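Side-chain contacts in TetR-family transcriptional regulator (Streptomyces coelicolor, PDB 2G7L), which is a putative TetR-family transcriptional regulator, probably binding operator DNA as a dimer and probably responding to a small ligand: residues 17-22 / 47-52; 22-27 / 54-59; 31-36 / 72-77; 65-70 / 107-112; 113-118 / 152-157. All coordinates share one frame; numbering follows the deposited sequence.

Contacts 1 and 2 lie at the presumed DNA-binding end, their centres about 6 Å apart, and tie the start of helix 21-35 and the arm just before it to the turn and second helix of the helix-turn-helix. Contact 1 is partly buried, whereas the other four are largely buried. Contact 3 uses the end of helix 21-35, and with contact 4 it shares helix 63-74; M32 and L74 of the one touch H107 and L110 of the other. Contacts 4 and 5 share helix 108-116 and lie nearest the chain's centre, and both reach the second subunit. All five rest on apolar touching; contact 3 adds a guanidinium, contact 4 a histidine and an amide sharing a serine.

Contact 1 of 5, residues 17-22 / 47-52; sequences PALSRR and QELDTG
L19 swings CG away from its backbone N and beside its carbonyl carbon (chi1 -151°), which turns its forked end toward residues 47-52, one methyl to L49 and the other to T51. L49 differs, with CG beside the backbone N (chi1 -61°), and the two leucine side chains cross at about a right angle, CD1 of L19 lying 4.0 Å from CD1 of L49. Toward T51 the approach is tip to tip: L19 CD2 meets the T51 CG2 methyl at 4.1 Å. The polar branch of that threonine is engaged separately, its OG1 hydrogen-bonded to S55 OG, so one side chain serves both the apolar patch and the following helix. L49 is buried, packing also on W23, I24 and T27 of helix 21-35 and on L56, while L19 and T51 remain partly exposed. S20 is the N-cap of helix 21-35, its OG bonded to W23 N. On the other segment, helix 42-48 ends in a Schellman motif with D50, at positive phi, as the C-prime residue; D50 N bonds Q47 O at 3.2 Å. This turn between helices 42-48 and 53-56 is that of the helix-turn-helix of TetR-family DNA-binding domains.

Contact 2 of 5, residues 22-27 / 54-59; sequences RWIVDT and ASLYVY
Apolar contact between I24 and the pair L56 and Y59 carries this buried junction. The I24 CD1 methyl sits 4.0 Å from L56 CD2, the two side chains crossing obliquely. Y59 is met more closely: I24 CD1 approaches Y59 CD1 to 3.3 Å, also lies near CG and CB of the tyrosine, and comes in obliquely to the ring, the side chains roughly perpendicular. I24 puts CG1 beside its backbone N and then extends (chi2 161°), which carries the terminal methyl out to both partners. Residues 54-56 make up most of the short, weakly bonded helix 53-56, probably the recognition element of the helix-turn-helix, and 57-59 follow it; I24 fastens the domain's first helix there. L56 also packs on M42 and L45 of helix 42-48. Within residues 54-59, V58 CG2 lies 4.0 Å above the centre of the Y59 ring. The side-chain bonds within residues 22-27 lie along helix 21-35. R22 NH1 forms a salt bridge with D26 OD2 at 2.8 Å, on the anti side and well out of the carboxylate plane, and T27 OG1 donates to W23 O at 2.7 Å. That carbonyl also accepts from T27 N, on the opposite face.

Contact 3 of 5, residues 31-36 / 72-77; sequences LMRAEG and DALLGE
M32, a selenomethionine, and R33 both close on the isobutyl end of L74, one from the buried side and the other from the surface. The inner part is wholly apolar. M32 and L74 reach toward each other tip to tip, the M32 CE methyl lying 3.8 Å from L74 CD2 and 4.0 Å from L74 CD1, so that it touches both branches of the leucine. An extended M32 chain that bends only at its last torsion (chi3 107°) brings CE there. On the outer side R33 is exposed. Its chain bends at chi2 (-107°) and then runs past L74 in the opposite direction, laying the guanidinium obliquely over the same methyl, with R33 NH2 3.3 Å from L74 CD2. The leucine thus has a second, polar cover at the solvent border. E77 is of opposite charge, but its OE1 stays 5.7 Å from R33 NH2, so any attraction would probably be modest and long-range. The contact joins the C-terminal end of helix 21-35 to that of helix 63-74. L74 also rests on V103 of helix 89-106, and M32 packs on L37 and V40 in the loop that follows its own helix, and on H107 just before helix 108-116.

Contact 4 of 5, residues 65-70 / 107-112; sequences ELHAAV and HPQLAR
H67 and V70 belong to helix 63-74, which as in other TetR-family regulators connects the DNA-binding part to the ligand-binding part, and here they pack on Q109 and L110 at the start of helix 108-116. The two helical segments approach to 9.5 Å between axes, with 124° between their directions, and the CA atoms of H67 and L110 are the nearest pair across the segments. L110 supplies most of the apolar contact. Its CD2 lies 3.6 Å from H67 CB, close also to the ring carbon CG and to the backbone carbonyl of H67, and the two side chains run obliquely to each other. The other branch, L110 CD1, turns to V70 CG1 at 4.2 Å and on to L74, and the side chain also packs on L71, so this one leucine spans about two turns of helix 63-74. In TetR relatives, ligand binding is thought to move this connecting helix through its contact with the helix corresponding to 108-116, so H67 and L110 occupy a junction where such a movement could be passed on; for this protein that remains an inference. The polar side is organised around S113. H67 ND1 and S113 OG form a probable hydrogen bond, and Q109 NE2 is hydrogen-bonded to the same hydroxyl. Q109 folds back at chi2 (54°), which places its amide nitrogen at the edge of the imidazole, near the ring plane, with NE2 4.2 Å from H67 ND1. Farther along the same helix, R112 bonds A161 O through NE and packs on V116 of the second subunit.

Contact 5 of 5, residues 113-118 / 152-157; sequences SALVAR and LLQDAT
L115 and T157 dominate this contact in the core of the TetR-like C-terminal domain, where helix 108-116 lies against helix 142-161 beside the second subunit. The two side chains slide past each other in opposite directions. The T157 CG2 methyl is set opposite the backbone N, which points it across the gap, 3.8 Å from L115 CD2 and 3.9 Å from L115 CG. A114 touches the same methyl, its CB 3.9 Å from T157 CG2. L115 CD2 also touches the aliphatic part of Q154, lying 3.9 Å from its CG, the two side chains crossing at about a right angle; L115 further packs on L115 of the second subunit. Replacing T157 with an alanine would probably leave L115 CD2 and A114 CB facing a gap and deprive Y100 OH of its hydrogen-bonded mate. The hydroxyl of T157 points back into its own helix, since OG1 stands beside the backbone N (chi1 -50°). In this buried place it is gripped twice, by Y100 OH and by L153 O. T157 OG1 donates to L153 O at 2.6 Å from 43° above the carbonyl plane, and that same oxygen also accepts a hydrogen bond from the backbone N of T157.

Contact 1 of 5, residues 17-22 / 47-52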
# COMPACT_ATOMS: atom_id res chain seq x y z
N PRO A 17 -31.53 23.33 8.01
CA PRO A 17 -30.22 23.50 8.72
C PRO A 17 -29.05 23.67 7.74
O PRO A 17 -29.09 23.13 6.63
CB PRO A 17 -30.07 22.20 9.55
CG PRO A 17 -31.47 21.59 9.63
CD PRO A 17 -32.16 22.02 8.32
N ALA A 18 -28.04 24.46 8.13
CA ALA A 18 -26.90 24.74 7.24
C ALA A 18 -25.96 23.52 7.10
O ALA A 18 -25.69 22.81 8.07
CB ALA A 18 -26.13 25.96 7.69
N LEU A 19 -25.49 23.30 5.87
CA LEU A 19 -24.66 22.15 5.57
C LEU A 19 -23.25 22.51 6.01
O LEU A 19 -22.78 23.61 5.73
CB LEU A 19 -24.67 21.91 4.07
CG LEU A 19 -24.48 20.53 3.43
CD1 LEU A 19 -25.07 19.32 4.23
CD2 LEU A 19 -25.03 20.57 2.02
N SER A 20 -22.58 21.60 6.72
CA SER A 20 -21.15 21.81 7.03
C SER A 20 -20.35 20.55 6.76
O SER A 20 -20.93 19.46 6.65
CB SER A 20 -20.96 22.27 8.47
OG SER A 20 -21.45 21.30 9.38
N ARG A 21 -19.02 20.69 6.69
CA ARG A 21 -18.14 19.54 6.61
C ARG A 21 -18.35 18.64 7.83
O ARG A 21 -18.50 17.42 7.69
CB ARG A 21 -16.69 19.97 6.47
CG ARG A 21 -15.76 18.76 6.21
CD ARG A 21 -14.36 19.08 5.78
NE ARG A 21 -13.51 17.90 5.98
CZ ARG A 21 -13.10 17.08 5.00
NH1 ARG A 21 -12.33 16.03 5.27
NH2 ARG A 21 -13.43 17.33 3.76
N ARG A 22 -18.37 19.23 9.04
CA ARG A 22 -18.50 18.43 10.25
C ARG A 22 -19.77 17.56 10.19
O ARG A 22 -19.75 16.40 10.55
CB ARG A 22 -18.54 19.31 11.49
CG ARG A 22 -18.80 18.47 12.79
CD ARG A 22 -19.43 19.26 13.95
NE ARG A 22 -20.69 19.88 13.56
CZ ARG A 22 -21.86 19.23 13.52
NH1 ARG A 22 -21.95 17.94 13.84
NH2 ARG A 22 -22.93 19.90 13.13
N GLN A 47 -28.93 12.00 0.09
CA GLN A 47 -30.26 11.57 0.45
C GLN A 47 -30.42 11.69 1.94
O GLN A 47 -31.42 12.18 2.42
CB GLN A 47 -30.48 10.12 0.02
CG GLN A 47 -31.89 9.57 0.24
CD GLN A 47 -31.88 8.16 0.84
OE1 GLN A 47 -32.22 7.98 2.03
NE2 GLN A 47 -31.46 7.15 0.04
N GLU A 48 -29.42 11.24 2.70
CA GLU A 48 -29.53 11.27 4.14
C GLU A 48 -29.59 12.71 4.69
O GLU A 48 -30.17 12.97 5.74
CB GLU A 48 -28.37 10.49 4.76
CG GLU A 48 -28.57 10.17 6.22
CD GLU A 48 -29.64 9.10 6.47
OE1 GLU A 48 -30.20 8.52 5.51
OE2 GLU A 48 -29.90 8.84 7.66
N LEU A 49 -29.03 13.66 3.96
CA LEU A 49 -29.04 15.04 4.42
C LEU A 49 -30.13 15.91 3.74
O LEU A 49 -30.11 17.14 3.88
CB LEU A 49 -27.65 15.66 4.23
CG LEU A 49 -26.56 14.94 5.04
CD1 LEU A 49 -25.15 15.32 4.58
CD2 LEU A 49 -26.73 15.26 6.49
N ASP A 50 -31.05 15.27 3.01
CA ASP A 50 -32.11 15.97 2.25
C ASP A 50 -31.55 17.08 1.35
O ASP A 50 -32.05 18.19 1.35
CB ASP A 50 -33.20 16.54 3.19
CG ASP A 50 -33.76 15.48 4.20
OD1 ASP A 50 -34.09 15.89 5.36
OD2 ASP A 50 -33.89 14.27 3.86
N THR A 51 -30.49 16.76 0.60
CA THR A 51 -29.84 17.67 -0.35
C THR A 51 -29.29 16.85 -1.57
O THR A 51 -29.48 15.62 -1.63
CB THR A 51 -28.74 18.49 0.36
OG1 THR A 51 -28.19 19.47 -0.54
CG2 THR A 51 -27.62 17.60 0.85
N GLY A 52 -28.64 17.52 -2.53
CA GLY A 52 -28.05 16.82 -3.68
C GLY A 52 -26.54 16.64 -3.58
O GLY A 52 -25.87 17.40 -2.85

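Contact 2 of 5, residues 22-27 / 54-59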
# COMPACT_ATOMS: atom_id res chain seq x y z
N ARG A 22 -18.37 19.23 9.04
CA ARG A 22 -18.50 18.43 10.25
C ARG A 22 -19.77 17.56 10.19
O ARG A 22 -19.75 16.40 10.55
CB ARG A 22 -18.54 19.31 11.49
CG ARG A 22 -18.80 18.47 12.79
CD ARG A 22 -19.43 19.26 13.95
NE ARG A 22 -20.69 19.88 13.56
CZ ARG A 22 -21.86 19.23 13.52
NH1 ARG A 22 -21.95 17.94 13.84
NH2 ARG A 22 -22.93 19.90 13.13
N TRP A 23 -20.89 18.16 9.79
CA TRP A 23 -22.18 17.45 9.80
C TRP A 23 -22.19 16.30 8.81
O TRP A 23 -22.63 15.18 9.12
CB TRP A 23 -23.34 18.43 9.53
CG TRP A 23 -24.76 17.82 9.53
CD1 TRP A 23 -25.20 16.66 10.15
CD2 TRP A 23 -25.89 18.38 8.88
NE1 TRP A 23 -26.55 16.48 9.91
CE2 TRP A 23 -26.99 17.52 9.13
CE3 TRP A 23 -26.09 19.55 8.11
CZ2 TRP A 23 -28.29 17.81 8.64
CZ3 TRP A 23 -27.39 19.83 7.64
CH2 TRP A 23 -28.46 18.96 7.91
N ILE A 24 -21.69 16.58 7.62
CA ILE A 24 -21.55 15.57 6.54
C ILE A 24 -20.76 14.37 6.99
O ILE A 24 -21.16 13.19 6.77
CB ILE A 24 -20.89 16.22 5.31
CG1 ILE A 24 -21.85 17.25 4.72
CG2 ILE A 24 -20.42 15.14 4.27
CD1 ILE A 24 -21.19 18.29 3.81
N VAL A 25 -19.63 14.63 7.67
CA VAL A 25 -18.78 13.50 8.07
C VAL A 25 -19.33 12.76 9.25
O VAL A 25 -19.24 11.52 9.32
CB VAL A 25 -17.15 13.74 7.98
CG1 VAL A 25 -16.73 15.12 7.56
CG2 VAL A 25 -16.35 13.18 9.16
N ASP A 26 -19.99 13.49 10.17
CA ASP A 26 -20.60 12.84 11.36
C ASP A 26 -21.68 11.89 10.87
O ASP A 26 -21.87 10.83 11.45
CB ASP A 26 -21.17 13.87 12.41
CG ASP A 26 -20.05 14.68 13.18
OD1 ASP A 26 -18.82 14.35 13.01
OD2 ASP A 26 -20.41 15.62 13.99
N THR A 27 -22.39 12.31 9.82
CA THR A 27 -23.43 11.48 9.15
C THR A 27 -22.83 10.23 8.46
O THR A 27 -23.34 9.11 8.62
CB THR A 27 -24.21 12.34 8.11
OG1 THR A 27 -24.76 13.48 8.76
CG2 THR A 27 -25.36 11.57 7.52
N ALA A 54 -24.07 17.57 -5.50
CA ALA A 54 -23.32 18.80 -5.82
C ALA A 54 -23.01 19.66 -4.59
O ALA A 54 -21.95 20.30 -4.50
CB ALA A 54 -24.09 19.64 -6.87
N SER A 55 -23.93 19.67 -3.65
CA SER A 55 -23.75 20.38 -2.39
C SER A 55 -22.65 19.79 -1.53
O SER A 55 -21.90 20.51 -0.91
CB SER A 55 -25.05 20.36 -1.60
OG SER A 55 -26.10 20.75 -2.44
N LEU A 56 -22.58 18.46 -1.49
CA LEU A 56 -21.61 17.77 -0.66
C LEU A 56 -20.21 17.88 -1.22
O LEU A 56 -19.26 17.80 -0.48
CB LEU A 56 -21.97 16.29 -0.55
CG LEU A 56 -23.35 15.88 -0.09
CD1 LEU A 56 -23.36 14.39 0.06
CD2 LEU A 56 -23.70 16.56 1.20
N TYR A 57 -20.10 18.07 -2.54
CA TYR A 57 -18.81 18.02 -3.24
C TYR A 57 -17.93 19.21 -2.97
O TYR A 57 -16.74 19.16 -3.22
CB TYR A 57 -18.98 17.86 -4.78
CG TYR A 57 -19.33 16.45 -5.23
CD1 TYR A 57 -20.36 16.23 -6.15
CD2 TYR A 57 -18.65 15.36 -4.74
CE1 TYR A 57 -20.70 14.93 -6.56
CE2 TYR A 57 -18.96 14.07 -5.13
CZ TYR A 57 -19.98 13.85 -6.05
OH TYR A 57 -20.26 12.55 -6.44
N VAL A 58 -18.52 20.28 -2.48
CA VAL A 58 -17.74 21.43 -2.08
C VAL A 58 -16.96 21.14 -0.78
O VAL A 58 -15.89 21.71 -0.56
CB VAL A 58 -18.62 22.72 -2.00
CG1 VAL A 58 -20.07 22.40 -2.15
CG2 VAL A 58 -18.36 23.52 -0.72
N TYR A 59 -17.50 20.26 0.06
CA TYR A 59 -16.88 19.84 1.34
C TYR A 59 -15.98 18.62 1.15
O TYR A 59 -14.82 18.65 1.52
CB TYR A 59 -17.95 19.59 2.40
CG TYR A 59 -18.79 20.83 2.61
CD1 TYR A 59 -20.08 20.91 2.12
CD2 TYR A 59 -18.26 21.95 3.27
CE1 TYR A 59 -20.85 22.04 2.28
CE2 TYR A 59 -19.04 23.11 3.45
CZ TYR A 59 -20.33 23.14 2.95
OH TYR A 59 -21.12 24.28 3.09

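Contact 3 of 5, residues 31-36 / 72-77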
# COMPACT_ATOMS: atom_id res chain seq x y z
N LEU A 31 -23.72 6.51 9.32
CA LEU A 31 -24.09 5.58 8.23
C LEU A 31 -23.22 4.29 8.15
O LEU A 31 -23.76 3.19 7.96
CB LEU A 31 -24.04 6.31 6.90
CG LEU A 31 -24.74 5.66 5.73
CD1 LEU A 31 -26.17 5.25 6.11
CD2 LEU A 31 -24.72 6.69 4.63
N MSE A 32 -21.90 4.42 8.37
CA MSE A 32 -20.99 3.27 8.37
C MSE A 32 -21.28 2.27 9.50
O MSE A 32 -21.36 1.08 9.26
CB MSE A 32 -19.54 3.72 8.45
CG MSE A 32 -18.59 2.59 8.95
SE MSE A 32 -16.84 3.28 9.18
CE MSE A 32 -17.00 3.24 11.16
N ARG A 33 -21.37 2.76 10.73
CA ARG A 33 -21.72 1.96 11.90
C ARG A 33 -23.08 1.22 11.80
O ARG A 33 -23.24 0.14 12.35
CB ARG A 33 -21.78 2.90 13.10
CG ARG A 33 -20.60 3.79 13.22
CD ARG A 33 -19.80 3.32 14.35
NE ARG A 33 -18.79 4.27 14.78
CZ ARG A 33 -17.49 3.99 14.88
NH1 ARG A 33 -17.02 2.75 14.55
NH2 ARG A 33 -16.66 4.95 15.33
N ALA A 34 -24.04 1.84 11.12
CA ALA A 34 -25.37 1.34 11.02
C ALA A 34 -25.51 0.39 9.85
O ALA A 34 -26.29 -0.57 9.87
CB ALA A 34 -26.36 2.54 10.87
N GLU A 35 -24.75 0.64 8.81
CA GLU A 35 -25.03 -0.03 7.53
C GLU A 35 -23.81 -0.65 6.82
O GLU A 35 -23.98 -1.33 5.80
CB GLU A 35 -25.80 0.93 6.60
CG GLU A 35 -27.22 1.32 7.11
CD GLU A 35 -28.10 1.80 5.98
OE1 GLU A 35 -28.44 0.97 5.13
OE2 GLU A 35 -28.42 3.01 5.93
N GLY A 36 -22.61 -0.40 7.34
CA GLY A 36 -21.37 -0.96 6.78
C GLY A 36 -20.21 -0.05 6.37
O GLY A 36 -19.10 -0.12 6.98
N ASP A 72 -10.22 9.78 9.34
CA ASP A 72 -9.77 10.79 10.31
C ASP A 72 -10.55 10.78 11.63
O ASP A 72 -9.98 10.68 12.71
CB ASP A 72 -9.72 12.17 9.71
CG ASP A 72 -8.92 13.14 10.58
OD1 ASP A 72 -9.43 13.48 11.66
OD2 ASP A 72 -7.81 13.61 10.21
N ALA A 73 -11.87 10.78 11.52
CA ALA A 73 -12.74 10.67 12.68
C ALA A 73 -12.30 9.51 13.58
O ALA A 73 -12.14 9.68 14.79
CB ALA A 73 -14.22 10.47 12.21
N LEU A 74 -12.11 8.33 12.98
CA LEU A 74 -11.82 7.08 13.73
C LEU A 74 -10.45 7.08 14.42
O LEU A 74 -10.19 6.32 15.37
CB LEU A 74 -11.95 5.86 12.79
CG LEU A 74 -13.38 5.56 12.28
CD1 LEU A 74 -13.35 4.89 10.94
CD2 LEU A 74 -14.15 4.66 13.26
N LEU A 75 -9.60 8.00 13.98
CA LEU A 75 -8.23 8.17 14.51
C LEU A 75 -8.16 9.02 15.77
O LEU A 75 -7.08 9.23 16.32
CB LEU A 75 -7.31 8.79 13.43
CG LEU A 75 -6.46 7.87 12.55
CD1 LEU A 75 -6.96 6.45 12.55
CD2 LEU A 75 -6.30 8.41 11.14
N GLY A 76 -9.31 9.56 16.21
CA GLY A 76 -9.38 10.24 17.50
C GLY A 76 -9.27 9.23 18.64
O GLY A 76 -8.97 9.61 19.79
N GLU A 77 -9.51 7.96 18.33
CA GLU A 77 -9.42 6.92 19.36
C GLU A 77 -7.95 6.62 19.74
O GLU A 77 -7.63 6.49 20.94
CB GLU A 77 -10.22 5.66 18.97
CG GLU A 77 -9.50 4.70 17.98
CD GLU A 77 -10.43 3.63 17.37
OE1 GLU A 77 -11.12 3.93 16.32
OE2 GLU A 77 -10.43 2.47 17.91

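Contact 4 of 5, residues 65-70 / 107-112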
# COMPACT_ATOMS: atom_id res chain seq x y z
N GLU A 65 -11.81 11.07 -0.50
CA GLU A 65 -11.83 12.19 0.44
C GLU A 65 -12.83 11.96 1.56
O GLU A 65 -12.58 12.29 2.72
CB GLU A 65 -12.07 13.54 -0.24
CG GLU A 65 -10.87 14.08 -1.12
CD GLU A 65 -9.54 14.30 -0.35
OE1 GLU A 65 -9.57 14.42 0.90
OE2 GLU A 65 -8.45 14.35 -1.00
N LEU A 66 -13.95 11.33 1.20
CA LEU A 66 -15.02 11.00 2.15
C LEU A 66 -14.55 9.84 3.06
O LEU A 66 -14.74 9.90 4.30
CB LEU A 66 -16.31 10.59 1.40
CG LEU A 66 -17.49 10.03 2.22
CD1 LEU A 66 -18.07 11.19 3.12
CD2 LEU A 66 -18.60 9.39 1.30
N HIS A 67 -13.96 8.79 2.46
CA HIS A 67 -13.39 7.70 3.32
C HIS A 67 -12.29 8.26 4.20
O HIS A 67 -12.21 7.91 5.36
CB HIS A 67 -12.90 6.50 2.53
CG HIS A 67 -14.00 5.73 1.86
ND1 HIS A 67 -13.75 4.69 0.98
CD2 HIS A 67 -15.34 5.85 1.91
CE1 HIS A 67 -14.89 4.22 0.52
NE2 HIS A 67 -15.88 4.91 1.07
N ALA A 68 -11.46 9.15 3.65
CA ALA A 68 -10.36 9.77 4.42
C ALA A 68 -10.88 10.54 5.67
O ALA A 68 -10.33 10.39 6.79
CB ALA A 68 -9.53 10.66 3.56
N ALA A 69 -11.89 11.39 5.48
CA ALA A 69 -12.63 12.08 6.59
C ALA A 69 -13.19 11.10 7.61
O ALA A 69 -13.07 11.31 8.80
CB ALA A 69 -13.77 12.91 5.98
N VAL A 70 -13.80 10.01 7.15
CA VAL A 70 -14.27 9.01 8.10
C VAL A 70 -13.10 8.35 8.82
O VAL A 70 -13.19 7.98 10.01
CB VAL A 70 -15.10 7.93 7.39
CG1 VAL A 70 -15.43 6.80 8.33
CG2 VAL A 70 -16.42 8.58 6.77
N HIS A 107 -10.82 -1.59 9.69
CA HIS A 107 -11.47 -0.99 8.52
C HIS A 107 -10.63 -1.03 7.21
O HIS A 107 -10.21 0.03 6.68
CB HIS A 107 -11.89 0.44 8.83
CG HIS A 107 -12.74 0.56 10.06
ND1 HIS A 107 -14.11 0.39 10.04
CD2 HIS A 107 -12.40 0.81 11.34
CE1 HIS A 107 -14.58 0.54 11.26
NE2 HIS A 107 -13.57 0.78 12.07
N PRO A 108 -10.38 -2.26 6.67
CA PRO A 108 -9.39 -2.39 5.58
C PRO A 108 -9.66 -1.58 4.36
O PRO A 108 -8.71 -1.07 3.75
CB PRO A 108 -9.32 -3.91 5.32
CG PRO A 108 -9.58 -4.48 6.72
CD PRO A 108 -10.83 -3.60 7.12
N GLN A 109 -10.93 -1.36 4.04
CA GLN A 109 -11.26 -0.45 2.96
C GLN A 109 -10.83 0.97 3.22
O GLN A 109 -10.50 1.68 2.29
CB GLN A 109 -12.75 -0.50 2.61
CG GLN A 109 -13.14 0.41 1.44
CD GLN A 109 -12.33 0.16 0.18
OE1 GLN A 109 -12.24 -0.98 -0.28
NE2 GLN A 109 -11.76 1.25 -0.42
N LEU A 110 -10.81 1.41 4.50
CA LEU A 110 -10.23 2.73 4.79
C LEU A 110 -8.72 2.81 4.55
O LEU A 110 -8.23 3.82 4.03
CB LEU A 110 -10.58 3.21 6.23
CG LEU A 110 -12.11 3.41 6.50
CD1 LEU A 110 -12.33 3.95 7.92
CD2 LEU A 110 -12.75 4.32 5.41
N ALA A 111 -7.98 1.76 4.95
CA ALA A 111 -6.53 1.61 4.54
C ALA A 111 -6.41 1.68 3.01
O ALA A 111 -5.61 2.48 2.50
CB ALA A 111 -5.89 0.30 5.06
N ARG A 112 -7.27 0.92 2.27
CA ARG A 112 -7.19 0.94 0.80
C ARG A 112 -7.40 2.32 0.24
O ARG A 112 -6.67 2.78 -0.67
CB ARG A 112 -8.17 -0.03 0.15
CG ARG A 112 -7.78 -1.47 0.33
CD ARG A 112 -8.91 -2.44 -0.04
NE ARG A 112 -8.69 -3.65 0.74
CZ ARG A 112 -9.43 -4.74 0.69
NH1 ARG A 112 -10.44 -4.84 -0.16
NH2 ARG A 112 -9.12 -5.78 1.44

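Contact 5 of 5, residues 113-118 / 152-157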
# COMPACT_ATOMS: atom_id res chain seq x y z
N SER A 113 -8.38 3.03 0.79
CA SER A 113 -8.65 4.38 0.29
C SER A 113 -7.62 5.37 0.75
O SER A 113 -7.32 6.34 0.03
CB SER A 113 -10.05 4.82 0.74
OG SER A 113 -11.02 3.97 0.17
N ALA A 114 -7.07 5.16 1.94
CA ALA A 114 -5.98 6.06 2.47
C ALA A 114 -4.72 6.09 1.55
O ALA A 114 -4.03 7.12 1.40
CB ALA A 114 -5.63 5.67 3.93
N LEU A 115 -4.50 5.02 0.80
CA LEU A 115 -3.44 5.09 -0.24
C LEU A 115 -3.82 5.95 -1.41
O LEU A 115 -2.97 6.55 -2.01
CB LEU A 115 -2.98 3.69 -0.71
CG LEU A 115 -2.46 2.80 0.41
CD1 LEU A 115 -2.63 1.32 0.12
CD2 LEU A 115 -1.03 3.11 0.88
N VAL A 116 -5.10 6.04 -1.73
CA VAL A 116 -5.55 6.95 -2.77
C VAL A 116 -5.58 8.41 -2.28
O VAL A 116 -5.06 9.33 -2.94
CB VAL A 116 -6.94 6.54 -3.28
CG1 VAL A 116 -7.34 7.40 -4.48
CG2 VAL A 116 -6.94 5.09 -3.65
N ALA A 117 -6.19 8.64 -1.10
CA ALA A 117 -6.15 10.00 -0.50
C ALA A 117 -5.99 9.86 1.00
O ALA A 117 -6.77 9.18 1.63
CB ALA A 117 -7.39 10.83 -0.86
N ARG A 118 -4.90 10.43 1.53
CA ARG A 118 -4.64 10.36 2.95
C ARG A 118 -5.59 11.30 3.67
O ARG A 118 -5.91 12.36 3.13
CB ARG A 118 -3.20 10.82 3.26
CG ARG A 118 -2.14 9.76 3.00
CD ARG A 118 -0.81 10.25 3.42
NE ARG A 118 -0.35 11.28 2.53
CZ ARG A 118 0.75 12.02 2.74
NH1 ARG A 118 1.48 11.83 3.84
NH2 ARG A 118 1.08 12.96 1.86
N LEU A 152 6.80 5.11 7.38
CA LEU A 152 6.18 4.31 8.49
C LEU A 152 4.63 4.28 8.41
O LEU A 152 3.98 3.27 8.70
CB LEU A 152 6.61 4.89 9.83
CG LEU A 152 8.04 4.69 10.31
CD1 LEU A 152 8.37 5.73 11.36
CD2 LEU A 152 8.27 3.16 10.73
N LEU A 153 4.03 5.38 7.98
CA LEU A 153 2.57 5.40 7.87
C LEU A 153 2.10 4.59 6.65
O LEU A 153 1.16 3.79 6.75
CB LEU A 153 2.04 6.87 7.81
CG LEU A 153 2.07 7.62 9.18
CD1 LEU A 153 1.78 9.12 9.08
CD2 LEU A 153 1.17 6.94 10.15
N GLN A 154 2.75 4.85 5.51
CA GLN A 154 2.41 4.13 4.28
C GLN A 154 2.55 2.62 4.45
O GLN A 154 1.79 1.87 3.91
CB GLN A 154 3.27 4.56 3.12
CG GLN A 154 2.70 4.02 1.77
CD GLN A 154 3.70 4.11 0.71
OE1 GLN A 154 3.72 5.07 -0.03
NE2 GLN A 154 4.61 3.15 0.68
N ASP A 155 3.54 2.19 5.20
CA ASP A 155 3.83 0.77 5.43
C ASP A 155 2.71 0.11 6.24
O ASP A 155 2.26 -1.00 5.90
CB ASP A 155 5.18 0.66 6.14
CG ASP A 155 5.49 -0.77 6.64
OD1 ASP A 155 5.57 -1.71 5.77
OD2 ASP A 155 5.66 -0.94 7.88
N ALA A 156 2.24 0.76 7.32
CA ALA A 156 1.15 0.18 8.10
C ALA A 156 -0.12 0.14 7.26
O ALA A 156 -0.85 -0.86 7.24
CB ALA A 156 0.91 1.00 9.42
N THR A 157 -0.36 1.22 6.53
CA THR A 157 -1.52 1.34 5.67
C THR A 157 -1.51 0.30 4.59
O THR A 157 -2.54 -0.29 4.33
CB THR A 157 -1.55 2.71 4.97
OG1 THR A 157 -1.36 3.76 5.95
CG2 THR A 157 -2.85 2.93 4.24